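Local coordinates for protein putative cytochrome P450 154A1 (Streptomyces coelicolor, PDB 1ODO) that is a heme-binding member of the cytochrome P450 family, modelled here with 4-phenyl-1H-imidazole on its heme iron, at residues Asp34-Gln39 / Pro391-Asn396; Tyr244-Asn249 / Glu286-His291; Val250-Val255 / Gln399-Leu404. All coordinates share one frame; numbering follows the deposited sequence.

Contact 1 (Asp34-Gln39 / Pro391-Asn396); sequences DVLGVQ and PSLISN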
# COMPACT_ATOMS: atom_id res chain seq x y z
N ASP A 34 14.52 8.83 -12.35
CA ASP A 34 13.44 9.40 -13.14
C ASP A 34 12.20 8.55 -12.89
O ASP A 34 12.22 7.33 -13.09
CB ASP A 34 13.78 9.39 -14.63
CG ASP A 34 12.65 9.90 -15.49
OD1 ASP A 34 12.77 11.01 -16.04
OD2 ASP A 34 11.62 9.19 -15.60
N VAL A 35 11.13 9.19 -12.45
CA VAL A 35 9.87 8.50 -12.18
C VAL A 35 8.84 9.06 -13.14
O VAL A 35 8.23 10.10 -12.88
CB VAL A 35 9.41 8.73 -10.72
CG1 VAL A 35 8.11 7.96 -10.44
CG2 VAL A 35 10.49 8.29 -9.76
N LEU A 36 8.66 8.39 -14.27
CA LEU A 36 7.71 8.81 -15.29
C LEU A 36 7.89 10.27 -15.72
O LEU A 36 6.92 11.01 -15.88
CB LEU A 36 6.27 8.56 -14.82
CG LEU A 36 5.79 7.11 -14.96
CD1 LEU A 36 6.51 6.21 -13.97
CD2 LEU A 36 4.28 7.05 -14.72
N GLY A 37 9.15 10.68 -15.90
CA GLY A 37 9.40 12.05 -16.31
C GLY A 37 9.79 13.04 -15.23
O GLY A 37 10.24 14.15 -15.53
N VAL A 38 9.61 12.67 -13.97
CA VAL A 38 9.97 13.55 -12.86
C VAL A 38 11.22 13.00 -12.20
O VAL A 38 11.27 11.83 -11.82
CB VAL A 38 8.83 13.63 -11.80
CG1 VAL A 38 9.34 14.29 -10.53
CG2 VAL A 38 7.66 14.43 -12.37
N GLN A 39 12.25 13.84 -12.07
CA GLN A 39 13.50 13.40 -11.45
C GLN A 39 13.46 13.65 -9.95
O GLN A 39 13.03 14.71 -9.49
CB GLN A 39 14.70 14.13 -12.07
CG GLN A 39 14.93 13.81 -13.54
CD GLN A 39 13.92 14.49 -14.45
OE1 GLN A 39 13.85 15.71 -14.51
NE2 GLN A 39 13.14 13.69 -15.18
N PRO A 391 1.69 -4.88 -13.35
CA PRO A 391 2.42 -3.82 -14.06
C PRO A 391 2.40 -2.50 -13.29
O PRO A 391 1.60 -1.62 -13.58
CB PRO A 391 1.66 -3.72 -15.39
CG PRO A 391 1.04 -5.08 -15.54
CD PRO A 391 0.55 -5.36 -14.15
N SER A 392 3.30 -2.37 -12.32
CA SER A 392 3.36 -1.16 -11.53
C SER A 392 4.72 -0.96 -10.87
O SER A 392 5.34 -1.91 -10.38
CB SER A 392 2.28 -1.19 -10.45
OG SER A 392 2.31 -0.01 -9.66
N LEU A 393 5.17 0.29 -10.85
CA LEU A 393 6.44 0.66 -10.25
C LEU A 393 6.18 0.81 -8.75
O LEU A 393 7.10 0.76 -7.93
CB LEU A 393 6.92 1.98 -10.84
CG LEU A 393 8.13 2.69 -10.20
CD1 LEU A 393 9.36 1.80 -10.29
CD2 LEU A 393 8.36 4.00 -10.93
N ILE A 394 4.91 0.97 -8.39
CA ILE A 394 4.51 1.13 -7.00
C ILE A 394 4.02 -0.17 -6.35
O ILE A 394 4.59 -0.64 -5.37
CB ILE A 394 3.41 2.22 -6.87
CG1 ILE A 394 3.93 3.54 -7.43
CG2 ILE A 394 3.00 2.38 -5.41
CD1 ILE A 394 2.91 4.66 -7.43
N SER A 395 2.96 -0.76 -6.91
CA SER A 395 2.41 -2.00 -6.37
C SER A 395 3.30 -3.21 -6.61
O SER A 395 3.86 -3.37 -7.70
CB SER A 395 1.03 -2.28 -6.97
OG SER A 395 0.10 -1.29 -6.56
N ASN A 396 3.43 -4.06 -5.59
CA ASN A 396 4.25 -5.26 -5.67
C ASN A 396 3.40 -6.52 -5.43
O ASN A 396 3.15 -6.91 -4.29
CB ASN A 396 5.38 -5.17 -4.64
CG ASN A 396 6.26 -6.42 -4.61
OD1 ASN A 396 6.42 -7.11 -5.61
ND2 ASN A 396 6.84 -6.70 -3.44

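Contact 2 (Tyr244-Asn249 / Glu286-His291); sequences YETTVN and EPAVKH. With HEM (protoporphyrin IX containing Fe), chain B; PIM (4-phenyl-1H-imidazole), chain C.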
# COMPACT_ATOMS: atom_id res chain seq x y z
N TYR A 244 -8.95 -0.74 -1.08
CA TYR A 244 -9.17 -1.57 -2.26
C TYR A 244 -7.94 -2.18 -2.94
O TYR A 244 -8.06 -3.16 -3.68
CB TYR A 244 -9.92 -0.78 -3.33
CG TYR A 244 -11.43 -0.83 -3.23
CD1 TYR A 244 -12.11 -0.24 -2.17
CD2 TYR A 244 -12.17 -1.44 -4.23
CE1 TYR A 244 -13.49 -0.25 -2.11
CE2 TYR A 244 -13.56 -1.46 -4.18
CZ TYR A 244 -14.21 -0.87 -3.13
OH TYR A 244 -15.59 -0.88 -3.09
N GLU A 245 -6.79 -1.59 -2.65
CA GLU A 245 -5.51 -2.03 -3.19
C GLU A 245 -4.54 -2.16 -2.02
O GLU A 245 -4.91 -1.93 -0.87
CB GLU A 245 -4.98 -1.00 -4.19
CG GLU A 245 -5.33 -1.31 -5.63
CD GLU A 245 -4.73 -2.62 -6.08
OE1 GLU A 245 -3.49 -2.74 -6.06
OE2 GLU A 245 -5.49 -3.53 -6.46
N THR A 246 -3.31 -2.53 -2.33
CA THR A 246 -2.26 -2.69 -1.33
C THR A 246 -2.41 -3.89 -0.39
O THR A 246 -1.57 -4.80 -0.45
CB THR A 246 -2.11 -1.41 -0.49
OG1 THR A 246 -2.51 -0.28 -1.28
CG2 THR A 246 -0.66 -1.21 -0.11
N THR A 247 -3.42 -3.93 0.48
CA THR A 247 -3.51 -5.12 1.34
C THR A 247 -3.58 -6.40 0.50
O THR A 247 -3.06 -7.44 0.90
CB THR A 247 -4.73 -5.06 2.30
OG1 THR A 247 -4.62 -3.90 3.14
CG2 THR A 247 -4.76 -6.29 3.18
N VAL A 248 -4.22 -6.31 -0.66
CA VAL A 248 -4.34 -7.46 -1.55
C VAL A 248 -2.97 -8.04 -1.85
O VAL A 248 -2.80 -9.26 -1.90
CB VAL A 248 -5.02 -7.06 -2.89
CG1 VAL A 248 -4.29 -5.88 -3.50
CG2 VAL A 248 -5.02 -8.24 -3.85
N ASN A 249 -1.98 -7.17 -2.04
CA ASN A 249 -0.63 -7.60 -2.33
C ASN A 249 0.10 -8.27 -1.18
O ASN A 249 0.96 -9.12 -1.39
CB ASN A 249 0.18 -6.43 -2.88
CG ASN A 249 -0.37 -5.94 -4.19
OD1 ASN A 249 -0.67 -6.74 -5.08
ND2 ASN A 249 -0.51 -4.62 -4.33
N GLU A 286 8.76 -8.57 0.85
CA GLU A 286 8.00 -8.22 -0.35
C GLU A 286 6.87 -7.27 0.00
O GLU A 286 5.69 -7.63 -0.08
CB GLU A 286 7.44 -9.48 -1.02
CG GLU A 286 8.51 -10.44 -1.54
CD GLU A 286 9.28 -9.90 -2.74
OE1 GLU A 286 9.11 -8.72 -3.11
OE2 GLU A 286 10.06 -10.68 -3.32
N PRO A 287 7.20 -6.04 0.41
CA PRO A 287 6.21 -5.03 0.78
C PRO A 287 5.31 -4.67 -0.41
O PRO A 287 5.76 -4.72 -1.55
CB PRO A 287 7.06 -3.85 1.26
CG PRO A 287 8.32 -4.00 0.45
CD PRO A 287 8.57 -5.49 0.51
N ALA A 288 4.06 -4.32 -0.12
CA ALA A 288 3.09 -3.96 -1.16
C ALA A 288 3.37 -2.66 -1.92
O ALA A 288 2.97 -2.52 -3.08
CB ALA A 288 1.68 -3.92 -0.57
N VAL A 289 4.03 -1.71 -1.26
CA VAL A 289 4.36 -0.43 -1.88
C VAL A 289 5.88 -0.32 -1.96
O VAL A 289 6.56 -0.18 -0.94
CB VAL A 289 3.79 0.74 -1.06
CG1 VAL A 289 4.22 2.07 -1.66
CG2 VAL A 289 2.27 0.64 -1.02
N LYS A 290 6.42 -0.38 -3.17
CA LYS A 290 7.87 -0.30 -3.37
C LYS A 290 8.51 1.07 -3.29
O LYS A 290 9.63 1.21 -2.79
CB LYS A 290 8.23 -0.96 -4.70
CG LYS A 290 7.82 -2.43 -4.79
CD LYS A 290 8.02 -2.99 -6.19
CE LYS A 290 7.01 -2.41 -7.17
NZ LYS A 290 7.19 -2.97 -8.55
N HIS A 291 7.82 2.08 -3.81
CA HIS A 291 8.33 3.46 -3.80
C HIS A 291 7.16 4.36 -3.43
O HIS A 291 6.03 4.11 -3.85
CB HIS A 291 8.84 3.84 -5.19
CG HIS A 291 9.92 2.95 -5.72
ND1 HIS A 291 11.23 3.05 -5.32
CD2 HIS A 291 9.87 1.94 -6.62
CE1 HIS A 291 11.95 2.14 -5.96
NE2 HIS A 291 11.14 1.45 -6.75
CHA HEM B . -0.02 5.78 4.17
CHB HEM B . -4.41 4.01 5.07
CHC HEM B . -2.83 -0.44 4.05
CHD HEM B . 1.54 1.35 3.13
C1A HEM B . -1.35 5.71 4.52
C2A HEM B . -2.20 6.83 4.91
C3A HEM B . -3.42 6.34 5.15
C4A HEM B . -3.37 4.90 4.94
CMA HEM B . -4.68 7.12 5.58
CAA HEM B . -1.72 8.30 5.00
CBA HEM B . -1.05 8.57 6.35
CGA HEM B . -0.52 9.99 6.55
O1A HEM B . -0.03 10.56 5.51
O2A HEM B . -0.59 10.49 7.67
C1B HEM B . -4.37 2.66 4.86
C2B HEM B . -5.51 1.77 5.01
C3B HEM B . -5.07 0.51 4.73
C4B HEM B . -3.67 0.61 4.40
CMB HEM B . -6.93 2.23 5.42
CAB HEM B . -5.86 -0.81 4.72
CBB HEM B . -6.38 -1.24 6.10
C1C HEM B . -1.48 -0.33 3.71
C2C HEM B . -0.64 -1.47 3.33
C3C HEM B . 0.59 -0.97 3.07
C4C HEM B . 0.51 0.46 3.29
CMC HEM B . -1.16 -2.95 3.26
CAC HEM B . 1.90 -1.67 2.61
CBC HEM B . 2.31 -2.94 3.36
C1D HEM B . 1.51 2.70 3.32
C2D HEM B . 2.62 3.61 3.13
C3D HEM B . 2.18 4.86 3.41
C4D HEM B . 0.80 4.73 3.80
CMD HEM B . 4.02 3.17 2.66
CAD HEM B . 3.01 6.15 3.30
CBD HEM B . 4.13 6.38 4.32
CGD HEM B . 4.81 7.68 3.94
O1D HEM B . 5.95 7.63 3.47
O2D HEM B . 4.13 8.72 4.09
NA HEM B . -2.09 4.55 4.56
NB HEM B . -3.25 1.92 4.48
NC HEM B . -0.76 0.83 3.69
ND HEM B . 0.38 3.41 3.74
FE HEM B . -1.41 2.68 4.12
N1 PIM C . -2.57 2.79 -0.11
C2 PIM C . -2.29 2.13 1.08
N3 PIM C . -2.00 2.98 1.93
C4 PIM C . -2.06 4.20 1.42
C5 PIM C . -2.42 4.10 0.14
C6 PIM C . -2.64 5.17 -0.90
C7 PIM C . -3.57 4.90 -1.96
C8 PIM C . -3.79 5.92 -2.96
C9 PIM C . -3.08 7.14 -2.86
C10 PIM C . -2.16 7.39 -1.81
C11 PIM C . -1.96 6.37 -0.84
O HOH W 1 0.03 -1.99 -3.45

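Contact 3 (Val250-Val255 / Gln399-Leu404); sequences VIDQAV and QRLPVL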
# COMPACT_ATOMS: atom_id res chain seq x y z
N VAL A 250 -0.24 -7.87 0.04
CA VAL A 250 0.40 -8.47 1.20
C VAL A 250 -0.12 -9.90 1.32
O VAL A 250 0.63 -10.82 1.61
CB VAL A 250 0.08 -7.70 2.49
CG1 VAL A 250 0.87 -8.29 3.65
CG2 VAL A 250 0.43 -6.22 2.32
N ILE A 251 -1.42 -10.08 1.10
CA ILE A 251 -2.01 -11.42 1.19
C ILE A 251 -1.39 -12.28 0.09
O ILE A 251 -1.03 -13.43 0.32
CB ILE A 251 -3.55 -11.35 1.01
CG1 ILE A 251 -4.17 -10.58 2.18
CG2 ILE A 251 -4.12 -12.77 0.91
CD1 ILE A 251 -5.68 -10.41 2.10
N ASP A 252 -1.28 -11.70 -1.10
CA ASP A 252 -0.71 -12.35 -2.27
C ASP A 252 0.70 -12.85 -1.96
O ASP A 252 0.99 -14.05 -2.05
CB ASP A 252 -0.68 -11.32 -3.42
CG ASP A 252 0.08 -11.82 -4.66
OD1 ASP A 252 1.02 -12.63 -4.54
OD2 ASP A 252 -0.26 -11.36 -5.77
N GLN A 253 1.58 -11.92 -1.59
CA GLN A 253 2.96 -12.25 -1.27
C GLN A 253 3.13 -13.23 -0.11
O GLN A 253 3.96 -14.14 -0.19
CB GLN A 253 3.74 -10.97 -0.98
CG GLN A 253 3.83 -10.01 -2.16
CD GLN A 253 4.71 -10.53 -3.30
OE1 GLN A 253 5.27 -11.62 -3.22
NE2 GLN A 253 4.81 -9.75 -4.37
N ALA A 254 2.35 -13.06 0.96
CA ALA A 254 2.46 -13.97 2.10
C ALA A 254 2.11 -15.39 1.69
O ALA A 254 2.84 -16.33 1.99
CB ALA A 254 1.55 -13.50 3.24
N VAL A 255 0.99 -15.55 0.99
CA VAL A 255 0.57 -16.87 0.55
C VAL A 255 1.58 -17.47 -0.42
O VAL A 255 2.00 -18.61 -0.26
CB VAL A 255 -0.82 -16.83 -0.13
CG1 VAL A 255 -1.17 -18.21 -0.67
CG2 VAL A 255 -1.86 -16.38 0.87
N GLN A 399 0.14 -10.93 -10.92
CA GLN A 399 -1.08 -10.67 -11.68
C GLN A 399 -2.14 -11.71 -11.34
O GLN A 399 -3.34 -11.43 -11.38
CB GLN A 399 -0.78 -10.71 -13.18
CG GLN A 399 0.00 -9.49 -13.66
CD GLN A 399 0.29 -9.53 -15.15
OE1 GLN A 399 -0.56 -9.94 -15.94
NE2 GLN A 399 1.47 -9.09 -15.54
N ARG A 400 -1.69 -12.91 -10.98
CA ARG A 400 -2.58 -14.00 -10.63
C ARG A 400 -1.88 -14.93 -9.65
O ARG A 400 -0.65 -14.97 -9.59
CB ARG A 400 -2.99 -14.76 -11.89
CG ARG A 400 -1.81 -15.18 -12.76
CD ARG A 400 -2.22 -15.43 -14.21
NE ARG A 400 -3.25 -16.46 -14.34
CZ ARG A 400 -4.55 -16.23 -14.19
NH1 ARG A 400 -4.99 -15.01 -13.91
NH2 ARG A 400 -5.42 -17.23 -14.31
N LEU A 401 -2.66 -15.67 -8.86
CA LEU A 401 -2.10 -16.60 -7.89
C LEU A 401 -2.90 -17.90 -7.96
O LEU A 401 -3.73 -18.19 -7.09
CB LEU A 401 -2.17 -16.01 -6.48
CG LEU A 401 -1.45 -16.78 -5.37
CD1 LEU A 401 0.02 -16.97 -5.73
CD2 LEU A 401 -1.58 -16.03 -4.06
N PRO A 402 -2.68 -18.69 -9.03
CA PRO A 402 -3.35 -19.97 -9.30
C PRO A 402 -2.96 -21.05 -8.30
O PRO A 402 -1.79 -21.42 -8.20
CB PRO A 402 -2.88 -20.31 -10.72
CG PRO A 402 -2.52 -18.98 -11.32
CD PRO A 402 -1.81 -18.32 -10.16
N VAL A 403 -3.94 -21.56 -7.58
CA VAL A 403 -3.70 -22.60 -6.59
C VAL A 403 -4.71 -23.74 -6.69
O VAL A 403 -5.73 -23.63 -7.38
CB VAL A 403 -3.80 -22.06 -5.14
CG1 VAL A 403 -2.78 -20.96 -4.91
CG2 VAL A 403 -5.22 -21.56 -4.89
N LEU A 404 -4.40 -24.83 -5.99
CA LEU A 404 -5.24 -26.02 -5.94
C LEU A 404 -5.47 -26.17 -4.44
O LEU A 404 -4.52 -26.33 -3.67
CB LEU A 404 -4.50 -27.24 -6.51
CG LEU A 404 -4.37 -27.24 -8.03
CD1 LEU A 404 -3.47 -28.37 -8.49
CD2 LEU A 404 -5.76 -27.37 -8.66

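Contact 1 (Asp34-Gln39 / Pro391-Asn396)
Val-35 and Leu-36 meet the loop Pro-391 to Asn-396 through a single methyl, CD2 of Leu-393, and the contact is wholly apolar. Val-35 CG1 lies 4.0 Å from Leu-393 CD2, the two side chains crossing at a slant. CG of Leu-393 stands anti to its backbone N (chi1 170°), which carries the isobutyl group out to the hairpin. Leu-36 runs past it in the opposite sense, with its CD1 4.2 Å from Leu-393 CD2.

Hydrogen bonds shape each partner separately. In the hairpin, Val-35 N donates to Val-38 O at 2.7 Å, and Val-38 N returns the bond to Val-35 O. Asp-34 OD2 takes the N-H of Gly-37 at 2.9 Å in a nearly straight bond (167°), an Asx motif, while Asp-34 OD1 receives Gln-39 NE2 from above the carboxylate plane. In the loop, Ser-392 OG accepts from Ile-394 N, an ST turn, and at 2.9 Å from Ser-395 N, an ST motif; the hydroxyl also bonds Phe-175 O.

Leu-36 and Gly-37 thus form the corner of a two-residue type I' beta hairpin, which joins strands 30-35 and 38-43 of the P450 beta sheet.

Contact 2 (Tyr244-Asn249 / Glu286-His291)
This is a buried, chiefly van der Waals contact supplemented by a water bridge, set beside the heme where helix 229-244 gives way to helix 247-260 and faces the loop between helix 275-285 and strand 292-297. Thr-246 and Asn-249 on one side close around Ala-288, with Val-289 next to it. Ala-288 CB is 3.7 Å from Asn-249 CB and 3.4 Å from the carbonyl oxygen of Thr-246. In the Thr-246 conformer described, one of two modelled, CG2 also lies 3.6 Å from Val-289 CG2.

In this conformer the same methyl also sits above the outer C2C-C3C bond of one heme pyrrole, 3.4 Å from heme C3C. It is on the side of the porphyrin occupied by 4-phenyl-1H-imidazole, whose N3 binds the iron at 2.3 Å. Ala-288 CB approaches the vinyl carbon CAC of the same pyrrole, so both segments form part of the heme pocket wall.

A water links the two segments: it accepts from Asn-249 ND2 at 2.8 Å and donates to Ala-288 O at 3.0 Å. The other end of this amide, OD1, bonds Arg-141 NH1, so both polar atoms of Asn-249 are engaged and its rotation is fixed.

A break in the helix accompanies this placement. Glu-245 leaves helical angles, Thr-246 has a positive phi (71°) in the conformer given, and Thr-247 N bonds back to Glu-245 O; the helix then resumes without a capping bond from the Thr-246 side chain. Glu-245, Thr-246 and Thr-247 match the acid-threonine part of the P450 signature in the long I-helix, and the break in helical geometry is the characteristic I-helix kink beside the heme.

Contact 3 (Val250-Val255 / Gln399-Leu404)
The carboxylate of Asp-252 has Leu-401 over one face: the methyl CD2 stands about 4.2 Å out of the carboxylate plane, nearer to above OD1 than above CG, and 4.3 Å from Asp-252 OD1. The two oxygens are occupied elsewhere, OD1 by a hydrogen bond with His-398 ND1 and OD2 by a salt bridge with Arg-141 NH1. A buried negative charge is therefore probably balanced from its oxygens while an apolar methyl covers its plane. CG of Asp-252 is anti to the backbone N (chi1 172°), a rotamer that swings the group towards the C-terminal segment.

Leu-401 CD2 reaches further, to the main chain of the helix, lying 3.8 Å from Asp-252 O. One turn on, Val-255 CG1 meets this methyl at 4.1 Å, and Val-255 CB is equally near. Leu-401 thus inserts one branch between positions i and i+3 of helix 247-260, the later part of the P450 I-helix, just ahead of strand 402-404. That strand is the middle one of a small antiparallel sheet with strands 138-139 and 379-380, so the contact joins the residue leading into the sheet to helix 247-260.

Neighbouring helices close the apolar side. Val-255 also touches Leu-368 and Leu-371 of helix 357-374, and both Val-255 and Leu-401 pack on Leu-140 of helix 140-145. The backbone N of Leu-401 is held by Asp-139 OD1.

In the fold
Along the chain the segments run 34-39, 244-249, 250-255, 286-291, 391-396 and 399-404, so contact 3 alternates with both others, whereas contact 2 falls between the two halves of contact 1. Contact 2 uses the break before helix 247-260 and its first residues, contact 3 the next turn and a half, their centres about 13 Å apart. Contact 1 lies about 14 Å from contact 2 and about 23 Å from contact 3, between centres, at the mixed sheet. Lys-290 ties contacts 1 and 2, its NZ bonding Ser-392 O at 2.8 Å. The C-terminal loop passes from the N-terminal hairpin alongside the heme-side loop to the small antiparallel sheet, joining distant parts of the P450 fold.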